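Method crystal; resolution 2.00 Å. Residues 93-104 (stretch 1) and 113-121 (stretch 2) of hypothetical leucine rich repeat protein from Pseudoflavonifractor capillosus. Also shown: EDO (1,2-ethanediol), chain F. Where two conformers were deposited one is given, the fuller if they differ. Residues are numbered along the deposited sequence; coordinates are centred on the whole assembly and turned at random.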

# COMPACT_ATOMS: atom_id res chain seq x y z
N ASP A 93 5.26 -13.23 -14.65
CA ASP A 93 4.37 -14.35 -14.95
C ASP A 93 4.51 -15.44 -13.90
O ASP A 93 5.54 -16.10 -13.82
CB ASP A 93 4.69 -14.89 -16.36
CG ASP A 93 3.85 -16.05 -16.88
OD1 ASP A 93 2.72 -16.26 -16.35
OD2 ASP A 93 4.29 -16.72 -17.84
N VAL A 94 3.48 -15.61 -13.10
CA VAL A 94 3.48 -16.60 -12.03
C VAL A 94 2.38 -17.62 -12.31
O VAL A 94 1.21 -17.25 -12.40
CB VAL A 94 3.32 -15.93 -10.63
CG1 VAL A 94 3.28 -16.99 -9.53
CG2 VAL A 94 4.45 -14.94 -10.35
N LYS A 95 2.77 -18.90 -12.47
CA LYS A 95 1.80 -19.98 -12.62
C LYS A 95 1.79 -20.75 -11.30
O LYS A 95 2.79 -21.39 -10.93
CB LYS A 95 2.11 -20.87 -13.82
CG LYS A 95 1.17 -22.08 -13.98
CD LYS A 95 -0.30 -21.72 -14.25
N LEU A 96 0.64 -20.69 -10.64
CA LEU A 96 0.33 -21.43 -9.45
C LEU A 96 -0.55 -22.57 -9.89
O LEU A 96 -1.28 -22.46 -10.88
CB LEU A 96 -0.31 -20.55 -8.36
CG LEU A 96 0.43 -19.27 -7.94
CD1 LEU A 96 -0.36 -18.50 -6.89
CD2 LEU A 96 1.80 -19.60 -7.37
N SER A 97 -0.41 -23.70 -9.22
CA SER A 97 -1.13 -24.89 -9.59
C SER A 97 -2.09 -25.30 -8.50
O SER A 97 -1.88 -25.01 -7.33
CB SER A 97 -0.14 -26.03 -9.88
OG SER A 97 0.70 -25.75 -10.99
N GLU A 98 -3.12 -26.02 -8.90
CA GLU A 98 -4.10 -26.58 -7.98
C GLU A 98 -3.39 -27.59 -7.10
O GLU A 98 -2.67 -28.44 -7.62
CB GLU A 98 -5.29 -27.19 -8.73
CG GLU A 98 -6.17 -26.15 -9.41
CD GLU A 98 -7.00 -25.24 -8.52
OE1 GLU A 98 -7.60 -24.27 -9.05
OE2 GLU A 98 -7.09 -25.53 -7.30
N ASN A 99 -3.55 -27.40 -5.75
CA ASN A 99 -3.00 -28.09 -4.57
C ASN A 99 -2.34 -27.08 -3.60
O ASN A 99 -2.20 -27.41 -2.42
CB ASN A 99 -2.02 -29.22 -4.87
CG ASN A 99 -2.67 -30.48 -5.38
OD1 ASN A 99 -3.56 -31.06 -4.75
ND2 ASN A 99 -2.23 -30.93 -6.55
N LEU A 100 -1.95 -25.87 -4.07
CA LEU A 100 -1.39 -24.85 -3.19
C LEU A 100 -2.42 -24.50 -2.15
O LEU A 100 -3.57 -24.30 -2.52
CB LEU A 100 -1.03 -23.62 -4.01
CG LEU A 100 -0.38 -22.47 -3.27
CD1 LEU A 100 1.06 -22.87 -2.73
CD2 LEU A 100 -0.28 -21.25 -4.21
N ILE A 101 -2.03 -24.49 -0.86
CA ILE A 101 -2.96 -24.17 0.22
C ILE A 101 -2.64 -22.82 0.85
O ILE A 101 -3.56 -22.07 1.19
CB ILE A 101 -2.95 -25.30 1.31
CG1 ILE A 101 -3.20 -26.72 0.72
CG2 ILE A 101 -3.92 -25.00 2.47
CD1 ILE A 101 -4.60 -26.97 0.05
N TYR A 102 -1.34 -22.55 1.08
CA TYR A 102 -0.89 -21.37 1.79
C TYR A 102 0.09 -20.52 1.02
O TYR A 102 1.04 -21.03 0.43
CB TYR A 102 -0.18 -21.79 3.09
CG TYR A 102 -1.02 -22.62 4.00
CD1 TYR A 102 -2.10 -22.06 4.68
CD2 TYR A 102 -0.75 -23.97 4.20
CE1 TYR A 102 -2.91 -22.83 5.52
CE2 TYR A 102 -1.52 -24.74 5.07
CZ TYR A 102 -2.61 -24.17 5.71
OH TYR A 102 -3.40 -24.94 6.53
N ILE A 103 -0.09 -19.21 1.08
CA ILE A 103 0.83 -18.22 0.55
C ILE A 103 1.24 -17.38 1.74
O ILE A 103 0.40 -16.66 2.30
CB ILE A 103 0.30 -17.38 -0.64
CG1 ILE A 103 -0.28 -18.31 -1.75
CG2 ILE A 103 1.48 -16.51 -1.19
CD1 ILE A 103 -0.92 -17.57 -3.01
N ASN A 104 2.49 -17.56 2.20
CA ASN A 104 2.97 -16.90 3.40
C ASN A 104 3.28 -15.45 3.18
O ASN A 104 3.30 -14.96 2.05
CB ASN A 104 4.19 -17.61 3.99
CG ASN A 104 3.77 -18.82 4.77
OD1 ASN A 104 3.42 -18.74 5.94
ND2 ASN A 104 3.69 -19.94 4.13
C1 EDO F . -2.86 -4.58 -14.94
O1 EDO F . -3.55 -5.53 -14.13
C2 EDO F . -3.89 -3.66 -15.63
O2 EDO F . -4.70 -3.04 -14.65
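Stretch 2, residues 113-121: ALKEITIPA

Stretch 2 runs beside stretch 1 in the same direction, as adjacent coils of a leucine-rich repeat do: Val-94 lies across from Ile-117, with CA atoms 6.5 Å apart, and Glu-98 across from Pro-120, where the CA separation falls to 5.3 Å. Both stretches are largely extended. Residues 93-95 and 102-103 of stretch 1 are strand, joined by a turn, while the strand of stretch 2 ends at Ile-119 and gives way to loop at Pro-120. No direct backbone-to-backbone hydrogen bond joins the two; water and side chains fill the gap.

Asp-93 begins the first strand with its CB pointing away from stretch 2, an exposed setting that suits a carboxylate. Val-94 turns toward the neighbour, and its short branched side chain packs CG2 on Leu-114 CD1 at 3.8 Å and CG1 on Ile-117 CD1 at 3.9 Å. Its backbone is linked through water: water 2 accepts from Val-94 N (3.0 Å) and donates to Glu-116 O (2.7 Å). Lys-95 points away again, in keeping with the alternation of a strand.

Leu-96, buried and turned toward stretch 2, meets several partners. Leu-96 CD1 lies 4.1 Å from Ile-117 CD1 and 4.3 Å from Ile-119 CD1, while Leu-96 CB is 3.6 Å from Pro-120 CG. Water 1 makes a second bridge, accepting from Leu-96 N (2.8 Å) and donating to Thr-118 O (2.8 Å), so Leu-96 N and Thr-118 O are satisfied although the chains do not pair directly there.

At Ser-97 the side chain points away, but its carbonyl O approaches Pro-120 CG at 3.5 Å. Ser-97 O also receives a weak hydrogen bond from Leu-100 N at 3.4 Å, which helps to close the turn. Glu-98 makes the one direct hydrogen bond between the stretches: Ala-121 N donates to Glu-98 OE1 at 2.8 Å, with an N-H...O angle of 161°. The CB of Glu-98 points sideways, yet the long side chain brings the carboxylate to stretch 2, with Glu-98 CD 3.7 Å from Pro-120 CB. Proline has no amide hydrogen to offer, but its compact ring supplies an apolar surface here, and the following alanine provides the donor.

Asn-99, exposed and pointing away, has a positive phi of 128°. Leu-100 then turns back into the interior, its CD2 4.5 Å from Pro-120 CD. Beyond Ile-101 and Tyr-102, which make no contact with stretch 2, Ile-103 points toward it and places CD1 4.0 Å from Ile-119 CD1, extending the apolar core.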

# COMPACT_ATOMS: atom_id res chain seq x y z
N ALA A 113 7.15 -5.63 -11.45
CA ALA A 113 6.70 -5.97 -12.81
C ALA A 113 5.49 -6.94 -12.75
O ALA A 113 4.97 -7.32 -13.80
CB ALA A 113 7.84 -6.58 -13.60
N LEU A 114 5.08 -7.35 -11.55
CA LEU A 114 3.96 -8.30 -11.38
C LEU A 114 2.63 -7.53 -11.39
O LEU A 114 2.35 -6.76 -10.46
CB LEU A 114 4.15 -9.12 -10.10
CG LEU A 114 3.19 -10.34 -9.90
CD1 LEU A 114 3.28 -11.36 -11.05
CD2 LEU A 114 3.47 -11.02 -8.58
N LYS A 115 1.86 -7.66 -12.48
CA LYS A 115 0.61 -6.89 -12.65
C LYS A 115 -0.65 -7.67 -12.30
O LYS A 115 -1.69 -7.08 -11.99
CB LYS A 115 0.49 -6.40 -14.10
CG LYS A 115 1.61 -5.46 -14.53
CD LYS A 115 1.38 -4.99 -15.96
CE LYS A 115 2.58 -4.29 -16.54
NZ LYS A 115 2.23 -3.57 -17.79
N GLU A 116 -0.57 -9.00 -12.37
CA GLU A 116 -1.71 -9.86 -12.09
C GLU A 116 -1.23 -11.19 -11.54
O GLU A 116 -0.09 -11.59 -11.77
CB GLU A 116 -2.57 -10.09 -13.37
CG GLU A 116 -1.87 -10.83 -14.49
CD GLU A 116 -2.78 -11.35 -15.58
OE1 GLU A 116 -3.39 -10.52 -16.29
OE2 GLU A 116 -2.87 -12.59 -15.75
N ILE A 117 -2.13 -11.88 -10.85
CA ILE A 117 -1.87 -13.22 -10.36
C ILE A 117 -3.20 -13.97 -10.33
O ILE A 117 -4.27 -13.37 -10.10
CB ILE A 117 -1.11 -13.22 -9.00
CG1 ILE A 117 -0.43 -14.59 -8.74
CG2 ILE A 117 -2.01 -12.75 -7.82
CD1 ILE A 117 0.69 -14.64 -7.71
N THR A 118 -3.14 -15.27 -10.62
CA THR A 118 -4.30 -16.14 -10.56
C THR A 118 -4.13 -17.06 -9.38
O THR A 118 -3.15 -17.79 -9.31
CB THR A 118 -4.51 -16.88 -11.87
OG1 THR A 118 -4.76 -15.89 -12.87
CG2 THR A 118 -5.70 -17.84 -11.82
N ILE A 119 -5.09 -17.05 -8.46
CA ILE A 119 -5.05 -17.87 -7.26
C ILE A 119 -5.82 -19.15 -7.50
O ILE A 119 -7.01 -19.11 -7.80
CB ILE A 119 -5.61 -17.06 -6.05
CG1 ILE A 119 -4.89 -15.72 -5.82
CG2 ILE A 119 -5.65 -17.88 -4.76
CD1 ILE A 119 -3.34 -15.73 -5.57
N PRO A 120 -5.17 -20.31 -7.29
CA PRO A 120 -5.88 -21.59 -7.44
C PRO A 120 -7.02 -21.75 -6.45
O PRO A 120 -6.98 -21.18 -5.35
CB PRO A 120 -4.78 -22.62 -7.15
CG PRO A 120 -3.52 -21.91 -7.45
CD PRO A 120 -3.75 -20.53 -6.96
N ALA A 121 -8.02 -22.57 -6.82
CA ALA A 121 -9.20 -22.85 -5.98
C ALA A 121 -8.79 -23.52 -4.63
O ALA A 121 -9.50 -23.36 -3.63
CB ALA A 121 -10.19 -23.73 -6.73
O HOH W 1 -1.44 -18.87 -11.26
O HOH W 2 1.21 -13.60 -13.09